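Transposon Tn7 transposition protein TnsA (Escherichia coli, PDB 1T0F) forms the Tn7 transposase together with TnsB and, as a restriction enzyme-like endonuclease, breaks the 5' DNA strands at the transposon ends. Local coordinates at residues A[165-168]-A[169-172]; A[228-231]-A[232-235]. All blocks are in the same frame, centred on the assembly; numbering follows the deposited sequence.

Interaction 1 of 2, residues A[165-168]-A[169-172]; sequences IFTD and KEIN
Thr167 and Glu170 grip each other where strand 163-166 gives way to a short 3-10 turn. One carboxylate oxygen does most of the work: Glu170 OE1 accepts the backbone N of Thr167 at 2.8 Å on its anti lone pair, and also the hydroxyl of Thr167, OG1, at a very short 2.5 Å. The same OG1 accepts Lys169 N at 3.1 Å. Glu170 reaches back because its chain folds at chi2 (60°), and the turn is closed by Glu170 N to Thr167 O, 3.0 Å. Glu170 CB lies obliquely against Phe166 CD2, 3.7 Å away, with ring and carboxylate planes 67° apart. Next along the turn, Ile171 N bonds Asp168 O at 3.3 Å.

Further out, Asp168 OD1 takes the backbone N of Ala137, and its O the amine of Lys176. Phe166 pairs through its backbone with Gln133 and Lys135. Glu170 OE2 meets a basic side chain of another protein's chain in a salt bridge. Thr167 OG1, in accepting the N two residues on, makes an ST turn, and with its two oxygens so engaged the buried carboxylate of Glu170 is probably ionised.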
loop_
_atom_site.group_PDB
_atom_site.type_symbol
_atom_site.label_atom_id
_atom_site.label_comp_id
_atom_site.label_asym_id
_atom_site.label_seq_id
_atom_site.Cartn_x
_atom_site.Cartn_y
_atom_site.Cartn_z
ATOM N N ILE A 165 6.855 -9.644 -2.490
ATOM C CA ILE A 165 5.418 -9.789 -2.583
ATOM C C ILE A 165 4.876 -9.773 -1.151
ATOM O O ILE A 165 5.460 -10.372 -0.260
ATOM C CB ILE A 165 5.030 -11.122 -3.240
ATOM C CG1 ILE A 165 5.467 -11.119 -4.706
ATOM C CG2 ILE A 165 3.528 -11.346 -3.106
ATOM C CD1 ILE A 165 5.417 -12.493 -5.339
ATOM N N PHE A 166 3.779 -9.062 -0.941
ATOM C CA PHE A 166 3.131 -8.984 0.367
ATOM C C PHE A 166 1.700 -9.471 0.216
ATOM O O PHE A 166 0.996 -9.040 -0.695
ATOM C CB PHE A 166 3.087 -7.534 0.873
ATOM C CG PHE A 166 4.121 -7.214 1.911
ATOM C CD1 PHE A 166 5.429 -6.906 1.541
ATOM C CD2 PHE A 166 3.788 -7.227 3.262
ATOM C CE1 PHE A 166 6.400 -6.612 2.512
ATOM C CE2 PHE A 166 4.739 -6.940 4.237
ATOM C CZ PHE A 166 6.051 -6.631 3.862
ATOM N N THR A 167 1.258 -10.361 1.102
ATOM C CA THR A 167 -0.123 -10.846 1.041
ATOM C C THR A 167 -0.827 -10.546 2.361
ATOM O O THR A 167 -0.223 -10.008 3.294
ATOM C CB THR A 167 -0.209 -12.378 0.805
ATOM O OG1 THR A 167 0.106 -13.071 2.017
ATOM C CG2 THR A 167 0.755 -12.819 -0.295
ATOM N N ASP A 168 -2.111 -10.883 2.430
ATOM C CA ASP A 168 -2.900 -10.681 3.640
ATOM C C ASP A 168 -2.274 -11.421 4.831
ATOM O O ASP A 168 -2.423 -11.007 5.983
ATOM C CB ASP A 168 -4.344 -11.170 3.414
ATOM C CG ASP A 168 -4.409 -12.585 2.832
ATOM O OD1 ASP A 168 -3.951 -12.788 1.685
ATOM O OD2 ASP A 168 -4.920 -13.498 3.521
ATOM N N LYS A 169 -1.554 -12.503 4.548
ATOM C CA LYS A 169 -0.923 -13.286 5.609
ATOM C C LYS A 169 0.275 -12.602 6.271
ATOM O O LYS A 169 0.738 -13.041 7.323
ATOM C CB LYS A 169 -0.501 -14.654 5.068
ATOM C CG LYS A 169 -1.682 -15.570 4.755
ATOM C CD LYS A 169 -1.220 -16.894 4.157
ATOM C CE LYS A 169 -2.385 -17.859 3.996
ATOM N NZ LYS A 169 -3.477 -17.261 3.178
ATOM N N GLU A 170 0.774 -11.529 5.663
ATOM C CA GLU A 170 1.918 -10.817 6.230
ATOM C C GLU A 170 1.483 -9.632 7.071
ATOM O O GLU A 170 2.321 -8.918 7.626
ATOM C CB GLU A 170 2.859 -10.323 5.129
ATOM C CG GLU A 170 3.762 -11.411 4.555
ATOM C CD GLU A 170 2.979 -12.537 3.932
ATOM O OE1 GLU A 170 2.302 -12.294 2.912
ATOM O OE2 GLU A 170 3.038 -13.665 4.466
ATOM N N ILE A 171 0.178 -9.411 7.164
ATOM C CA ILE A 171 -0.306 -8.290 7.954
ATOM C C ILE A 171 -0.301 -8.658 9.420
ATOM O O ILE A 171 -0.893 -9.658 9.815
ATOM C CB ILE A 171 -1.732 -7.868 7.548
ATOM C CG1 ILE A 171 -1.752 -7.513 6.059
ATOM C CG2 ILE A 171 -2.165 -6.651 8.357
ATOM C CD1 ILE A 171 -0.730 -6.460 5.683
ATOM N N ASN A 172 0.390 -7.850 10.216
ATOM C CA ASN A 172 0.462 -8.075 11.650
ATOM C C ASN A 172 -0.969 -8.170 12.173
ATOM O O ASN A 172 -1.835 -7.395 11.769
ATOM C CB ASN A 172 1.212 -6.921 12.314
ATOM C CG ASN A 172 1.254 -7.047 13.820
ATOM O OD1 ASN A 172 0.244 -6.863 14.496
ATOM N ND2 ASN A 172 2.422 -7.371 14.352
#

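Interaction 2 of 2, residues A[228-231]-A[232-235]; sequences LGKT and LSEI
Leu232 sits with CB 4.1 Å from Gly229 O, on the first turn of helix 230-240, and its side chain packs on Ile214 and Phe252. Ser233 comes next and returns to the start of the helix: its N donates to Gly229 O at 3.2 Å. Its hydroxyl turns back on the same turn, because chi1 of 66° sets OG between the backbone N and the carbonyl carbon, and there it donates to Lys230 O in a very short bond.

Glu234 points toward the preceding turn. Its N bonds Lys230 O at 3.2 Å, and CG rests on that same oxygen. The extended chain then crosses Lys230 obliquely, bringing OE2 within 3.4 Å of Lys230 CE; NZ stays 4.1 Å from OE2, too long for a salt bridge, so the two charges probably attract only weakly. OE1 takes a hydrogen from a water at 2.7 Å, which gives its other one to Thr231 OG1, and OE1 also binds Gln197 NE2, while Asp221 holds Thr231 OG1. Were Glu234 an alanine, this water and Gln197 would probably lose their acceptor, and Lys230 would be left without one of its nearby negative charges.

Ile235 completes the turn, its N bonding Thr231 O at 3.0 Å, and leans on Leu201 and Phe252. Gly229, with its positive phi, is the N-cap residue, so this is the opening turn of an alpha-helix, within the C-terminal TnsA family of the helix-turn-helix clan.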
loop_
_atom_site.group_PDB
_atom_site.type_symbol
_atom_site.label_atom_id
_atom_site.label_comp_id
_atom_site.label_asym_id
_atom_site.label_seq_id
_atom_site.Cartn_x
_atom_site.Cartn_y
_atom_site.Cartn_z
ATOM N N LEU A 228 -22.123 11.931 23.936
ATOM C CA LEU A 228 -21.395 10.706 24.256
ATOM C C LEU A 228 -20.640 10.120 23.059
ATOM O O LEU A 228 -21.239 9.771 22.040
ATOM C CB LEU A 228 -22.368 9.667 24.829
ATOM C CG LEU A 228 -21.817 8.328 25.331
ATOM C CD1 LEU A 228 -22.830 7.691 26.269
ATOM C CD2 LEU A 228 -21.512 7.405 24.161
ATOM N N GLY A 229 -19.319 10.016 23.196
ATOM C CA GLY A 229 -18.488 9.463 22.137
ATOM C C GLY A 229 -18.182 10.412 20.991
ATOM O O GLY A 229 -17.716 9.983 19.934
ATOM N N LYS A 230 -18.430 11.702 21.197
ATOM C CA LYS A 230 -18.186 12.705 20.162
ATOM C C LYS A 230 -16.714 12.853 19.772
ATOM O O LYS A 230 -16.364 12.790 18.596
ATOM C CB LYS A 230 -18.717 14.068 20.617
ATOM C CG LYS A 230 -18.493 15.185 19.609
ATOM C CD LYS A 230 -19.179 14.867 18.291
ATOM C CE LYS A 230 -18.931 15.953 17.263
ATOM N NZ LYS A 230 -19.556 15.630 15.949
ATOM N N THR A 231 -15.860 13.060 20.767
ATOM C CA THR A 231 -14.442 13.242 20.527
ATOM C C THR A 231 -13.788 12.034 19.850
ATOM O O THR A 231 -13.010 12.194 18.908
ATOM C CB THR A 231 -13.724 13.574 21.839
ATOM O OG1 THR A 231 -14.342 14.730 22.427
ATOM C CG2 THR A 231 -12.251 13.863 21.592
ATOM N N LEU A 232 -14.111 10.829 20.311
ATOM C CA LEU A 232 -13.535 9.626 19.710
ATOM C C LEU A 232 -13.947 9.504 18.245
ATOM O O LEU A 232 -13.143 9.100 17.404
ATOM C CB LEU A 232 -13.975 8.365 20.464
ATOM C CG LEU A 232 -13.490 7.030 19.874
ATOM C CD1 LEU A 232 -11.971 6.997 19.837
ATOM C CD2 LEU A 232 -14.023 5.867 20.707
ATOM N N SER A 233 -15.195 9.850 17.941
ATOM C CA SER A 233 -15.681 9.759 16.566
ATOM C C SER A 233 -14.905 10.708 15.664
ATOM O O SER A 233 -14.642 10.395 14.503
ATOM C CB SER A 233 -17.182 10.071 16.492
ATOM O OG SER A 233 -17.453 11.424 16.823
ATOM N N GLU A 234 -14.533 11.867 16.196
ATOM C CA GLU A 234 -13.770 12.832 15.414
ATOM C C GLU A 234 -12.355 12.307 15.194
ATOM O O GLU A 234 -11.824 12.367 14.088
ATOM C CB GLU A 234 -13.716 14.182 16.132
ATOM C CG GLU A 234 -15.079 14.770 16.438
ATOM C CD GLU A 234 -14.990 16.170 17.012
ATOM O OE1 GLU A 234 -14.116 16.402 17.878
ATOM O OE2 GLU A 234 -15.799 17.035 16.607
ATOM N N ILE A 235 -11.748 11.789 16.259
ATOM C CA ILE A 235 -10.400 11.241 16.183
ATOM C C ILE A 235 -10.387 10.055 15.219
ATOM O O ILE A 235 -9.462 9.892 14.427
ATOM C CB ILE A 235 -9.913 10.772 17.583
ATOM C CG1 ILE A 235 -9.666 11.986 18.480
ATOM C CG2 ILE A 235 -8.643 9.945 17.462
ATOM C CD1 ILE A 235 -8.555 12.891 18.001
HETATM O O HOH W 1 -14.551 16.901 20.527
#

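In the fold
Interactions 1 and 2 are both local turns leading into or opening a helix, but they lie in different parts of the fold, with centres 31 Å apart and nearest atoms about 19 Å apart. Interaction 1 starts on strand 163-166 and runs into the turn after it; that strand is at the edge of the sheet within this chain and beside strand 129-134, whose end supplies Gln133 and Val134 to the magnesium. The side chain of Phe166 comes about 4 Å from that of Val134 and about 9 Å from the ion, and that of Thr167 about 5 Å from catalytic Lys135. From there Asn172 caps helix 173-183. Interaction 2 lies further along the chain, away from the active site, packed among helices 198-207 and 213-223.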